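Side-chain contacts in starch synthase I (Hordeum vulgare, PDB 4HLN), which belongs to the starch synthases, plant enzymes of the glycosyltransferase class in which two Rossmann-like domains face each other: residues R125-V130 / I152-R157; V198-E203 / P250-L255; V211-P216 / T240-A245; A245-P250 / V278-K283. All blocks are in the same frame, centred on the assembly; numbering follows the deposited sequence.

Overall arrangement
All four contacts lie in the N-terminal Rossmann-like domain. Contacts 1, 2 and 3 set helices, or the chain leaving one, against its mixed sheet; contact 4 packs two helices together. Contact 1 comes first in the chain; both segments of contact 3 fall between those of contact 2, while contacts 2 and 4 interlock and share P250. Helix 235-252 unites contacts 2, 3 and 4, whose centres are about 11 to 14 Å apart. Contact 1, its centre about 16 to 20 Å from theirs, uses strand 126-130, which presents I127 and F129 to helix 150-156 and V128 and V130 to helix 235-252, giving this domain helical layers on both sheet faces.

Contact 1: residues R125-V130 / I152-R157; sequences RSIVFV and IALAAR
With CG beside its backbone N (chi1 -76°) and CD1 extended beyond it (chi2 173°), L154 reaches from the helix 150-156 down to I127 and F129 of the strand 126-130. I127 mirrors this reach: CG1 lies opposite the carbonyl carbon and CD1 continues outward, bringing I127 CD1 to 3.9 Å from L154 CD1. The two aliphatic chains meet nearly at a right angle, methyl against methyl. F129, two residues along and on the same face of the strand, receives the same leucine methyl at the rim of its ring and near the ring plane; F129 CZ is 3.7 Å from L154 CD1, and F129 CE2 is also close, at 3.9 Å. One branch of L154 therefore fills the angle between an isoleucine tip and a phenyl edge. Strand 126-130, helix 150-156 and the neighbouring parallel strand 160-166 form a beta-alpha-beta crossover of the Rossmann-like domain, and this is where its helix meets its first strand. Beta-branched and aromatic residues suit the strand, whereas leucine, unbranched at CB, reaches across from the helix, L154 CA standing 8.7 Å from I127 CA. The C-terminal helix 611-627 adds to the cover, with F622 on I127 and A615 on L154. That same helix is held by charge at the borders of the contact, where R125 pairs with E623 and R157 with both D612 and E619.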
loop_
_atom_site.group_PDB
_atom_site.type_symbol
_atom_site.label_atom_id
_atom_site.label_comp_id
_atom_site.label_asym_id
_atom_site.label_seq_id
_atom_site.Cartn_x
_atom_site.Cartn_y
_atom_site.Cartn_z
ATOM N N ARG A 125 -22.361 -3.763 1.966
ATOM C CA ARG A 125 -22.289 -4.179 0.572
ATOM C C ARG A 125 -21.718 -5.580 0.422
ATOM O O ARG A 125 -21.263 -6.202 1.400
ATOM C CB ARG A 125 -21.426 -3.207 -0.236
ATOM C CG ARG A 125 -21.910 -1.790 -0.184
ATOM C CD ARG A 125 -22.144 -1.303 -1.571
ATOM N NE ARG A 125 -22.898 -0.058 -1.621
ATOM C CZ ARG A 125 -23.969 0.122 -2.388
ATOM N NH1 ARG A 125 -24.597 1.288 -2.390
ATOM N NH2 ARG A 125 -24.407 -0.871 -3.160
ATOM N N SER A 126 -21.759 -6.062 -0.817
ATOM C CA SER A 126 -21.109 -7.307 -1.174
ATOM C C SER A 126 -19.835 -6.948 -1.916
ATOM O O SER A 126 -19.871 -6.292 -2.953
ATOM C CB SER A 126 -22.021 -8.182 -2.028
ATOM O OG SER A 126 -23.090 -8.690 -1.241
ATOM N N ILE A 127 -18.709 -7.368 -1.361
ATOM C CA ILE A 127 -17.413 -6.933 -1.851
ATOM C C ILE A 127 -16.550 -8.121 -2.198
ATOM O O ILE A 127 -16.370 -9.022 -1.380
ATOM C CB ILE A 127 -16.700 -6.082 -0.810
ATOM C CG1 ILE A 127 -17.604 -4.932 -0.386
ATOM C CG2 ILE A 127 -15.432 -5.520 -1.381
ATOM C CD1 ILE A 127 -17.066 -4.153 0.771
ATOM N N VAL A 128 -16.022 -8.119 -3.418
ATOM C CA VAL A 128 -15.222 -9.236 -3.887
ATOM C C VAL A 128 -13.804 -8.770 -4.179
ATOM O O VAL A 128 -13.555 -8.089 -5.174
ATOM C CB VAL A 128 -15.830 -9.880 -5.155
ATOM C CG1 VAL A 128 -15.036 -11.099 -5.559
ATOM C CG2 VAL A 128 -17.314 -10.251 -4.944
ATOM N N PHE A 129 -12.876 -9.118 -3.294
ATOM C CA PHE A 129 -11.458 -8.861 -3.548
ATOM C C PHE A 129 -10.899 -9.895 -4.493
ATOM O O PHE A 129 -11.122 -11.082 -4.307
ATOM C CB PHE A 129 -10.653 -8.879 -2.250
ATOM C CG PHE A 129 -10.886 -7.682 -1.392
ATOM C CD1 PHE A 129 -10.026 -6.597 -1.444
ATOM C CD2 PHE A 129 -12.001 -7.620 -0.560
ATOM C CE1 PHE A 129 -10.264 -5.480 -0.658
ATOM C CE2 PHE A 129 -12.245 -6.510 0.228
ATOM C CZ PHE A 129 -11.371 -5.435 0.182
ATOM N N VAL A 130 -10.174 -9.445 -5.511
ATOM C CA VAL A 130 -9.450 -10.366 -6.383
ATOM C C VAL A 130 -7.949 -10.059 -6.325
ATOM O O VAL A 130 -7.524 -8.903 -6.446
ATOM C CB VAL A 130 -9.989 -10.329 -7.826
ATOM C CG1 VAL A 130 -9.374 -11.460 -8.672
ATOM C CG2 VAL A 130 -11.520 -10.427 -7.815
ATOM N N ILE A 152 -10.718 -8.080 6.143
ATOM C CA ILE A 152 -11.161 -8.441 7.492
ATOM C C ILE A 152 -11.866 -7.262 8.196
ATOM O O ILE A 152 -12.800 -7.463 8.986
ATOM C CB ILE A 152 -9.996 -9.014 8.354
ATOM C CG1 ILE A 152 -9.405 -10.266 7.709
ATOM C CG2 ILE A 152 -10.462 -9.388 9.701
ATOM C CD1 ILE A 152 -8.402 -9.944 6.573
ATOM N N ALA A 153 -11.444 -6.040 7.876
ATOM C CA ALA A 153 -11.960 -4.836 8.527
ATOM C C ALA A 153 -13.333 -4.494 7.992
ATOM O O ALA A 153 -14.249 -4.168 8.749
ATOM C CB ALA A 153 -11.017 -3.657 8.307
ATOM N N LEU A 154 -13.450 -4.539 6.671
ATOM C CA LEU A 154 -14.726 -4.374 6.005
ATOM C C LEU A 154 -15.728 -5.418 6.481
ATOM O O LEU A 154 -16.865 -5.088 6.785
ATOM C CB LEU A 154 -14.533 -4.482 4.509
ATOM C CG LEU A 154 -13.917 -3.245 3.857
ATOM C CD1 LEU A 154 -13.609 -3.529 2.407
ATOM C CD2 LEU A 154 -14.815 -2.021 3.968
ATOM N N ALA A 155 -15.303 -6.675 6.561
ATOM C CA ALA A 155 -16.201 -7.732 7.009
ATOM C C ALA A 155 -16.732 -7.413 8.395
ATOM O O ALA A 155 -17.872 -7.714 8.720
ATOM C CB ALA A 155 -15.495 -9.080 7.005
ATOM N N ALA A 156 -15.890 -6.787 9.203
ATOM C CA ALA A 156 -16.207 -6.511 10.597
ATOM C C ALA A 156 -17.223 -5.389 10.713
ATOM O O ALA A 156 -17.865 -5.219 11.749
ATOM C CB ALA A 156 -14.936 -6.138 11.340
ATOM N N ARG A 157 -17.344 -4.605 9.648
ATOM C CA ARG A 157 -18.307 -3.518 9.607
ATOM C C ARG A 157 -19.626 -3.969 8.976
ATOM O O ARG A 157 -20.471 -3.135 8.659
ATOM C CB ARG A 157 -17.755 -2.331 8.817
ATOM C CG ARG A 157 -16.459 -1.744 9.340
ATOM C CD ARG A 157 -16.147 -0.426 8.627
ATOM N NE ARG A 157 -16.142 0.682 9.574
ATOM C CZ ARG A 157 -16.794 1.824 9.394
ATOM N NH1 ARG A 157 -17.489 2.009 8.288
ATOM N NH2 ARG A 157 -16.741 2.784 10.316
#

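Contact 2: residues V198-E203 / P250-L255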
loop_
_atom_site.group_PDB
_atom_site.type_symbol
_atom_site.label_atom_id
_atom_site.label_comp_id
_atom_site.label_asym_id
_atom_site.label_seq_id
_atom_site.Cartn_x
_atom_site.Cartn_y
_atom_site.Cartn_z
ATOM N N VAL A 198 -10.936 -24.834 -13.909
ATOM C CA VAL A 198 -10.525 -24.512 -12.555
ATOM C C VAL A 198 -11.609 -25.009 -11.592
ATOM O O VAL A 198 -12.760 -25.222 -11.993
ATOM C CB VAL A 198 -10.300 -22.990 -12.372
ATOM C CG1 VAL A 198 -9.261 -22.484 -13.368
ATOM C CG2 VAL A 198 -11.597 -22.237 -12.573
ATOM N N THR A 199 -11.240 -25.215 -10.329
ATOM C CA THR A 199 -12.215 -25.587 -9.316
ATOM C C THR A 199 -12.101 -24.622 -8.143
ATOM O O THR A 199 -11.142 -23.867 -8.048
ATOM C CB THR A 199 -12.046 -27.042 -8.841
ATOM O OG1 THR A 199 -10.749 -27.202 -8.262
ATOM C CG2 THR A 199 -12.200 -28.015 -10.012
ATOM N N PHE A 200 -13.090 -24.627 -7.261
ATOM C CA PHE A 200 -13.111 -23.657 -6.186
ATOM C C PHE A 200 -13.060 -24.342 -4.842
ATOM O O PHE A 200 -13.831 -25.271 -4.573
ATOM C CB PHE A 200 -14.374 -22.798 -6.255
ATOM C CG PHE A 200 -14.487 -21.976 -7.500
ATOM C CD1 PHE A 200 -14.126 -20.633 -7.498
ATOM C CD2 PHE A 200 -14.971 -22.534 -8.673
ATOM C CE1 PHE A 200 -14.240 -19.862 -8.641
ATOM C CE2 PHE A 200 -15.086 -21.768 -9.831
ATOM C CZ PHE A 200 -14.720 -20.431 -9.812
ATOM N N PHE A 201 -12.148 -23.863 -4.003
ATOM C CA PHE A 201 -12.053 -24.288 -2.618
ATOM C C PHE A 201 -12.429 -23.095 -1.772
ATOM O O PHE A 201 -12.330 -21.963 -2.232
ATOM C CB PHE A 201 -10.645 -24.796 -2.308
ATOM C CG PHE A 201 -10.334 -26.100 -2.974
ATOM C CD1 PHE A 201 -10.219 -26.175 -4.357
ATOM C CD2 PHE A 201 -10.195 -27.262 -2.228
ATOM C CE1 PHE A 201 -9.955 -27.389 -4.992
ATOM C CE2 PHE A 201 -9.936 -28.484 -2.847
ATOM C CZ PHE A 201 -9.819 -28.548 -4.237
ATOM N N HIS A 202 -12.894 -23.331 -0.555
ATOM C CA HIS A 202 -13.421 -22.222 0.225
ATOM C C HIS A 202 -13.217 -22.364 1.713
ATOM O O HIS A 202 -13.319 -23.443 2.263
ATOM C CB HIS A 202 -14.917 -22.005 -0.057
ATOM C CG HIS A 202 -15.595 -21.145 0.964
ATOM N ND1 HIS A 202 -16.474 -21.649 1.898
ATOM C CD2 HIS A 202 -15.485 -19.820 1.228
ATOM C CE1 HIS A 202 -16.890 -20.669 2.683
ATOM N NE2 HIS A 202 -16.307 -19.549 2.298
ATOM N N GLU A 203 -12.936 -21.248 2.365
ATOM C CA GLU A 203 -12.948 -21.231 3.807
ATOM C C GLU A 203 -13.549 -19.939 4.358
ATOM O O GLU A 203 -13.284 -18.828 3.871
ATOM C CB GLU A 203 -11.552 -21.474 4.378
ATOM C CG GLU A 203 -11.553 -21.534 5.905
ATOM C CD GLU A 203 -10.166 -21.485 6.538
ATOM O OE1 GLU A 203 -9.153 -21.506 5.797
ATOM O OE2 GLU A 203 -10.100 -21.421 7.789
ATOM N N PRO A 250 -19.106 -15.106 -7.771
ATOM C CA PRO A 250 -20.289 -14.438 -7.198
ATOM C C PRO A 250 -21.603 -14.923 -7.808
ATOM O O PRO A 250 -22.675 -14.730 -7.236
ATOM C CB PRO A 250 -20.061 -12.957 -7.539
ATOM C CG PRO A 250 -18.602 -12.845 -7.810
ATOM C CD PRO A 250 -18.204 -14.154 -8.437
ATOM N N LEU A 251 -21.512 -15.561 -8.965
ATOM C CA LEU A 251 -22.690 -16.069 -9.641
ATOM C C LEU A 251 -22.990 -17.533 -9.324
ATOM O O LEU A 251 -24.122 -17.968 -9.496
ATOM C CB LEU A 251 -22.535 -15.927 -11.142
ATOM C CG LEU A 251 -22.232 -14.532 -11.683
ATOM C CD1 LEU A 251 -21.850 -14.570 -13.175
ATOM C CD2 LEU A 251 -23.396 -13.611 -11.457
ATOM N N ILE A 252 -22.003 -18.301 -8.867
ATOM C CA ILE A 252 -22.234 -19.738 -8.724
ATOM C C ILE A 252 -21.946 -20.387 -7.385
ATOM O O ILE A 252 -22.380 -21.519 -7.151
ATOM C CB ILE A 252 -21.494 -20.566 -9.785
ATOM C CG1 ILE A 252 -19.979 -20.475 -9.586
ATOM C CG2 ILE A 252 -21.944 -20.171 -11.198
ATOM C CD1 ILE A 252 -19.241 -21.496 -10.396
ATOM N N LEU A 253 -21.212 -19.707 -6.511
ATOM C CA LEU A 253 -20.919 -20.300 -5.211
ATOM C C LEU A 253 -22.018 -20.009 -4.182
ATOM O O LEU A 253 -22.233 -18.857 -3.796
ATOM C CB LEU A 253 -19.548 -19.851 -4.706
ATOM C CG LEU A 253 -18.375 -20.330 -5.571
ATOM C CD1 LEU A 253 -17.052 -19.970 -4.949
ATOM C CD2 LEU A 253 -18.439 -21.827 -5.792
ATOM N N GLU A 254 -22.721 -21.049 -3.739
ATOM C CA GLU A 254 -23.737 -20.851 -2.698
ATOM C C GLU A 254 -23.162 -20.886 -1.281
ATOM O O GLU A 254 -23.415 -21.815 -0.519
ATOM C CB GLU A 254 -24.894 -21.840 -2.835
ATOM C CG GLU A 254 -25.559 -21.813 -4.192
ATOM C CD GLU A 254 -27.009 -22.244 -4.152
ATOM O OE1 GLU A 254 -27.773 -21.822 -5.052
ATOM O OE2 GLU A 254 -27.389 -22.998 -3.226
ATOM N N LEU A 255 -22.404 -19.852 -0.942
ATOM C CA LEU A 255 -21.798 -19.715 0.373
ATOM C C LEU A 255 -22.832 -19.386 1.441
ATOM O O LEU A 255 -23.598 -18.417 1.312
ATOM C CB LEU A 255 -20.736 -18.630 0.316
ATOM C CG LEU A 255 -19.773 -18.961 -0.835
ATOM C CD1 LEU A 255 -18.831 -17.803 -1.151
ATOM C CD2 LEU A 255 -19.000 -20.257 -0.549
#
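F200, L253 and I252 make the aliphatic-aromatic part of this contact. The ring of F200 receives L253 CD1 obliquely, 3.9 Å from F200 CD1, and that methyl also leans on F200 CB and CG. I252 comes more loosely to another part of the ring, its CD1 lying 4.2 Å from F200 CE2. A large flat side chain suits this place because it spans two residues where the helix 235-252 gives way to a loop. The strand 195-205 runs antiparallel between strands 181-190 and 208-214 at one side of the domain's mixed sheet, and the chain leaving the helix is laid along its face, with an inverse gamma turn centred on E254 setting L253 and L255 against F200 and H202. The second kind of interaction is CH-pi: L255 CD2 stands 3.7 Å from the centroid of the H202 ring, only 6° from the ring normal, so the methyl sits over the middle of the face. In H202, chi1 of 164° swings the ring out from the strand and chi2 of -107° turns its face to L255. The polar part lies at the ring's rim, where H202 NE2 is hydrogen-bonded to D209 OD1, a bond that would restrain the ring's rotation.

Contact 3: residues V211-P216 / T240-A245; sequences VFVDHP and TLLCYA
V213, near the end of strand 208-214, and H215, just beyond it, both look onto helix 235-252, where they meet L241, L242 and A245. Strand and helix belong to a beta-alpha-beta crossover of the Rossmann-like domain, which leads on to strand 264-269 after passing over two intervening parallel strands. V213 straddles the small A245: CG1, opposite the backbone N (chi1 179°), lies 3.7 Å from A245 CB, and V213 CG2 lies 3.8 Å from the same CB. An alanine at this helix position lets the backbones close in, the CA atoms of V213 and L242 being 6.8 Å apart. L242 emerges to one side and bends its CD1 back to 4.2 Å from V213 CG2. Further along, the imidazole of H215 stands broadside to L241, the two side chains crossing at about a right angle. L241 CD1 rests over one ring face, 19° from the normal and displaced toward the CG-CD2 side; H215 CD2 is 3.5 Å from it. P216 CD covers the opposite face, also off-centre, so the ring is sandwiched between a leucine methyl and a proline methylene. The polar edge is used locally: H215 ND1 accepts a hydrogen bond from the backbone N of S217.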
loop_
_atom_site.group_PDB
_atom_site.type_symbol
_atom_site.label_atom_id
_atom_site.label_comp_id
_atom_site.label_asym_id
_atom_site.label_seq_id
_atom_site.Cartn_x
_atom_site.Cartn_y
_atom_site.Cartn_z
ATOM N N VAL A 211 -11.943 -17.634 -0.979
ATOM C CA VAL A 211 -12.200 -18.521 -2.101
ATOM C C VAL A 211 -10.922 -18.749 -2.895
ATOM O O VAL A 211 -10.253 -17.802 -3.305
ATOM C CB VAL A 211 -13.249 -17.926 -3.043
ATOM C CG1 VAL A 211 -13.380 -18.776 -4.310
ATOM C CG2 VAL A 211 -14.570 -17.787 -2.324
ATOM N N PHE A 212 -10.603 -20.014 -3.124
ATOM C CA PHE A 212 -9.356 -20.385 -3.766
ATOM C C PHE A 212 -9.609 -21.019 -5.092
ATOM O O PHE A 212 -10.413 -21.941 -5.207
ATOM C CB PHE A 212 -8.606 -21.358 -2.888
ATOM C CG PHE A 212 -8.218 -20.772 -1.607
ATOM C CD1 PHE A 212 -7.088 -19.963 -1.524
ATOM C CD2 PHE A 212 -8.995 -20.978 -0.477
ATOM C CE1 PHE A 212 -6.720 -19.391 -0.312
ATOM C CE2 PHE A 212 -8.636 -20.410 0.740
ATOM C CZ PHE A 212 -7.501 -19.611 0.824
ATOM N N VAL A 213 -8.910 -20.513 -6.096
ATOM C CA VAL A 213 -9.063 -21.001 -7.452
ATOM C C VAL A 213 -7.979 -22.035 -7.711
ATOM O O VAL A 213 -6.793 -21.740 -7.573
ATOM C CB VAL A 213 -8.994 -19.848 -8.442
ATOM C CG1 VAL A 213 -9.117 -20.351 -9.877
ATOM C CG2 VAL A 213 -10.109 -18.873 -8.127
ATOM N N ASP A 214 -8.389 -23.256 -8.054
ATOM C CA ASP A 214 -7.436 -24.342 -8.229
ATOM C C ASP A 214 -7.174 -24.753 -9.682
ATOM O O ASP A 214 -8.098 -25.078 -10.448
ATOM C CB ASP A 214 -7.826 -25.567 -7.405
ATOM C CG ASP A 214 -6.656 -26.534 -7.215
ATOM O OD1 ASP A 214 -5.620 -26.104 -6.652
ATOM O OD2 ASP A 214 -6.764 -27.709 -7.640
ATOM N N HIS A 215 -5.890 -24.744 -10.029
ATOM C CA HIS A 215 -5.404 -25.225 -11.314
ATOM C C HIS A 215 -3.976 -25.744 -11.094
ATOM O O HIS A 215 -3.244 -25.246 -10.233
ATOM C CB HIS A 215 -5.431 -24.093 -12.352
ATOM C CG HIS A 215 -5.089 -24.541 -13.736
ATOM N ND1 HIS A 215 -3.788 -24.725 -14.160
ATOM C CD2 HIS A 215 -5.879 -24.859 -14.792
ATOM C CE1 HIS A 215 -3.793 -25.137 -15.415
ATOM N NE2 HIS A 215 -5.048 -25.222 -15.826
ATOM N N PRO A 216 -3.576 -26.766 -11.858
ATOM C CA PRO A 216 -2.220 -27.333 -11.727
ATOM C C PRO A 216 -1.082 -26.285 -11.762
ATOM O O PRO A 216 -0.117 -26.395 -10.996
ATOM C CB PRO A 216 -2.123 -28.274 -12.927
ATOM C CG PRO A 216 -3.575 -28.646 -13.234
ATOM C CD PRO A 216 -4.407 -27.466 -12.857
ATOM N N THR A 240 -4.933 -14.944 -16.177
ATOM C CA THR A 240 -6.138 -14.968 -16.993
ATOM C C THR A 240 -7.181 -15.915 -16.370
ATOM O O THR A 240 -8.362 -15.567 -16.268
ATOM C CB THR A 240 -5.794 -15.388 -18.448
ATOM O OG1 THR A 240 -5.004 -14.359 -19.047
ATOM C CG2 THR A 240 -7.035 -15.582 -19.304
ATOM N N LEU A 241 -6.739 -17.097 -15.940
ATOM C CA LEU A 241 -7.645 -18.057 -15.319
ATOM C C LEU A 241 -8.242 -17.441 -14.068
ATOM O O LEU A 241 -9.458 -17.522 -13.834
ATOM C CB LEU A 241 -6.925 -19.348 -14.949
ATOM C CG LEU A 241 -6.386 -20.189 -16.099
ATOM C CD1 LEU A 241 -5.771 -21.491 -15.588
ATOM C CD2 LEU A 241 -7.460 -20.459 -17.132
ATOM N N LEU A 242 -7.367 -16.816 -13.280
ATOM C CA LEU A 242 -7.758 -16.185 -12.036
ATOM C C LEU A 242 -8.913 -15.239 -12.292
ATOM O O LEU A 242 -9.889 -15.222 -11.548
ATOM C CB LEU A 242 -6.591 -15.398 -11.440
ATOM C CG LEU A 242 -7.030 -14.616 -10.207
ATOM C CD1 LEU A 242 -7.678 -15.559 -9.174
ATOM C CD2 LEU A 242 -5.897 -13.842 -9.591
ATOM N N CYS A 243 -8.795 -14.457 -13.360
ATOM C CA CYS A 243 -9.740 -13.387 -13.620
ATOM C C CYS A 243 -11.096 -13.904 -14.084
ATOM O O CYS A 243 -12.123 -13.460 -13.589
ATOM C CB CYS A 243 -9.148 -12.388 -14.613
ATOM S SG CYS A 243 -7.907 -11.271 -13.875
ATOM N N TYR A 244 -11.103 -14.852 -15.017
ATOM C CA TYR A 244 -12.349 -15.497 -15.417
ATOM C C TYR A 244 -13.073 -16.134 -14.216
ATOM O O TYR A 244 -14.288 -15.990 -14.049
ATOM C CB TYR A 244 -12.092 -16.558 -16.494
ATOM C CG TYR A 244 -12.025 -16.008 -17.899
ATOM C CD1 TYR A 244 -13.191 -15.749 -18.619
ATOM C CD2 TYR A 244 -10.791 -15.752 -18.516
ATOM C CE1 TYR A 244 -13.146 -15.251 -19.901
ATOM C CE2 TYR A 244 -10.728 -15.244 -19.805
ATOM C CZ TYR A 244 -11.911 -14.993 -20.490
ATOM O OH TYR A 244 -11.885 -14.488 -21.762
ATOM N N ALA A 245 -12.306 -16.836 -13.391
ATOM C CA ALA A 245 -12.835 -17.519 -12.232
ATOM C C ALA A 245 -13.502 -16.523 -11.301
ATOM O O ALA A 245 -14.585 -16.759 -10.786
ATOM C CB ALA A 245 -11.709 -18.251 -11.500
#

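Contact 4: residues A245-P250 / V278-K283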
loop_
_atom_site.group_PDB
_atom_site.type_symbol
_atom_site.label_atom_id
_atom_site.label_comp_id
_atom_site.label_asym_id
_atom_site.label_seq_id
_atom_site.Cartn_x
_atom_site.Cartn_y
_atom_site.Cartn_z
ATOM N N ALA A 245 -12.306 -16.836 -13.391
ATOM C CA ALA A 245 -12.835 -17.519 -12.232
ATOM C C ALA A 245 -13.502 -16.523 -11.301
ATOM O O ALA A 245 -14.585 -16.759 -10.786
ATOM C CB ALA A 245 -11.709 -18.251 -11.500
ATOM N N ALA A 246 -12.849 -15.396 -11.082
ATOM C CA ALA A 246 -13.349 -14.448 -10.110
ATOM C C ALA A 246 -14.682 -13.837 -10.560
ATOM O O ALA A 246 -15.499 -13.415 -9.733
ATOM C CB ALA A 246 -12.298 -13.368 -9.823
ATOM N N CYS A 247 -14.906 -13.803 -11.869
ATOM C CA CYS A 247 -16.169 -13.311 -12.413
ATOM C C CYS A 247 -17.304 -14.312 -12.201
ATOM O O CYS A 247 -18.456 -13.935 -12.030
ATOM C CB CYS A 247 -16.013 -12.964 -13.890
ATOM S SG CYS A 247 -15.029 -11.472 -14.146
ATOM N N GLU A 248 -16.964 -15.590 -12.176
ATOM C CA GLU A 248 -17.954 -16.628 -11.930
ATOM C C GLU A 248 -18.334 -16.833 -10.464
ATOM O O GLU A 248 -19.477 -17.166 -10.154
ATOM C CB GLU A 248 -17.476 -17.947 -12.532
ATOM C CG GLU A 248 -17.581 -17.936 -14.038
ATOM C CD GLU A 248 -19.026 -17.736 -14.492
ATOM O OE1 GLU A 248 -19.878 -18.574 -14.105
ATOM O OE2 GLU A 248 -19.311 -16.747 -15.213
ATOM N N ALA A 249 -17.381 -16.635 -9.565
ATOM C CA ALA A 249 -17.596 -17.000 -8.172
ATOM C C ALA A 249 -18.886 -16.412 -7.576
ATOM O O ALA A 249 -19.677 -17.132 -6.952
ATOM C CB ALA A 249 -16.376 -16.640 -7.327
ATOM N N PRO A 250 -19.106 -15.106 -7.771
ATOM C CA PRO A 250 -20.289 -14.438 -7.198
ATOM C C PRO A 250 -21.603 -14.923 -7.808
ATOM O O PRO A 250 -22.675 -14.730 -7.236
ATOM C CB PRO A 250 -20.061 -12.957 -7.539
ATOM C CG PRO A 250 -18.602 -12.845 -7.810
ATOM C CD PRO A 250 -18.204 -14.154 -8.437
ATOM N N VAL A 278 -12.233 -5.750 -17.320
ATOM C CA VAL A 278 -12.397 -5.863 -18.770
ATOM C C VAL A 278 -13.468 -6.908 -19.067
ATOM O O VAL A 278 -14.360 -6.683 -19.867
ATOM C CB VAL A 278 -11.069 -6.220 -19.492
ATOM C CG1 VAL A 278 -11.235 -6.117 -21.005
ATOM C CG2 VAL A 278 -9.949 -5.312 -19.025
ATOM N N LEU A 279 -13.376 -8.050 -18.398
ATOM C CA LEU A 279 -14.368 -9.103 -18.527
ATOM C C LEU A 279 -15.767 -8.574 -18.249
ATOM O O LEU A 279 -16.693 -8.786 -19.047
ATOM C CB LEU A 279 -14.035 -10.269 -17.591
ATOM C CG LEU A 279 -12.789 -11.024 -18.057
ATOM C CD1 LEU A 279 -12.409 -12.169 -17.113
ATOM C CD2 LEU A 279 -12.973 -11.512 -19.514
ATOM N N LEU A 280 -15.928 -7.888 -17.122
ATOM C CA LEU A 280 -17.238 -7.344 -16.784
ATOM C C LEU A 280 -17.792 -6.566 -17.970
ATOM O O LEU A 280 -18.929 -6.771 -18.395
ATOM C CB LEU A 280 -17.141 -6.432 -15.573
ATOM C CG LEU A 280 -16.726 -7.141 -14.293
ATOM C CD1 LEU A 280 -16.597 -6.146 -13.164
ATOM C CD2 LEU A 280 -17.717 -8.231 -13.951
ATOM N N ALA A 281 -16.957 -5.692 -18.518
ATOM C CA ALA A 281 -17.362 -4.808 -19.597
ATOM C C ALA A 281 -17.550 -5.507 -20.955
ATOM O O ALA A 281 -18.391 -5.107 -21.764
ATOM C CB ALA A 281 -16.373 -3.671 -19.713
ATOM N N ALA A 282 -16.790 -6.564 -21.196
ATOM C CA ALA A 282 -16.776 -7.195 -22.509
ATOM C C ALA A 282 -17.702 -8.409 -22.578
ATOM O O ALA A 282 -18.416 -8.613 -23.558
ATOM C CB ALA A 282 -15.332 -7.589 -22.882
ATOM N N LYS A 283 -17.673 -9.217 -21.528
ATOM C CA LYS A 283 -18.345 -10.497 -21.538
ATOM C C LYS A 283 -19.705 -10.488 -20.815
ATOM O O LYS A 283 -20.603 -11.223 -21.205
ATOM C CB LYS A 283 -17.389 -11.567 -20.989
ATOM C CG LYS A 283 -18.043 -12.782 -20.338
ATOM C CD LYS A 283 -17.004 -13.889 -20.094
ATOM C CE LYS A 283 -17.599 -15.127 -19.438
ATOM N NZ LYS A 283 -18.817 -15.589 -20.152
#
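C247 and L279 meet without any aromatic ring between them; a flat group at the border of this interface is the carboxylate of E248. One corner of that carboxylate, OE2, is hydrogen-bonded to the hydroxyl of Y284, just beyond the second segment. K283 reaches toward it with a long, mostly extended chain, yet E248 OE2 and K283 NZ remain 5.1 Å apart, too far for a salt bridge, though the opposite charges may still attract.

The packing itself is carried by one sulfur. With SG set beside the backbone N and opposite the carbonyl carbon (chi1 -72°), C247 points at the other helix and lies against the flank of L279: C247 SG is 3.8 Å from L279 CB and 4.0 Å from L279 CD1. L280, leaving its helix to one side, brings CD2 to 4.2 Å from C247 SG. Cysteine suits the place because its side chain is short, polarisable and only weakly polar, filling the space between helices whose CA atoms at C247 and L280 are 7.5 Å apart. The backbone O of C247 is bonded to the hydroxyl of Y290, whose side chain also touches P250 and L280. P250, having no N-H to give, coincides with a kink in its helix. On the sheet-facing side A246 rests on V130 and A249 on F200, small residues that keep the helix low over the strands. Two neighbouring helices thus pack together, as in the helical layer flanking the sheet of a Rossmann-like domain; helix 276-284 is the helix of the beta-alpha-beta crossover between strands 264-269 and 294-299.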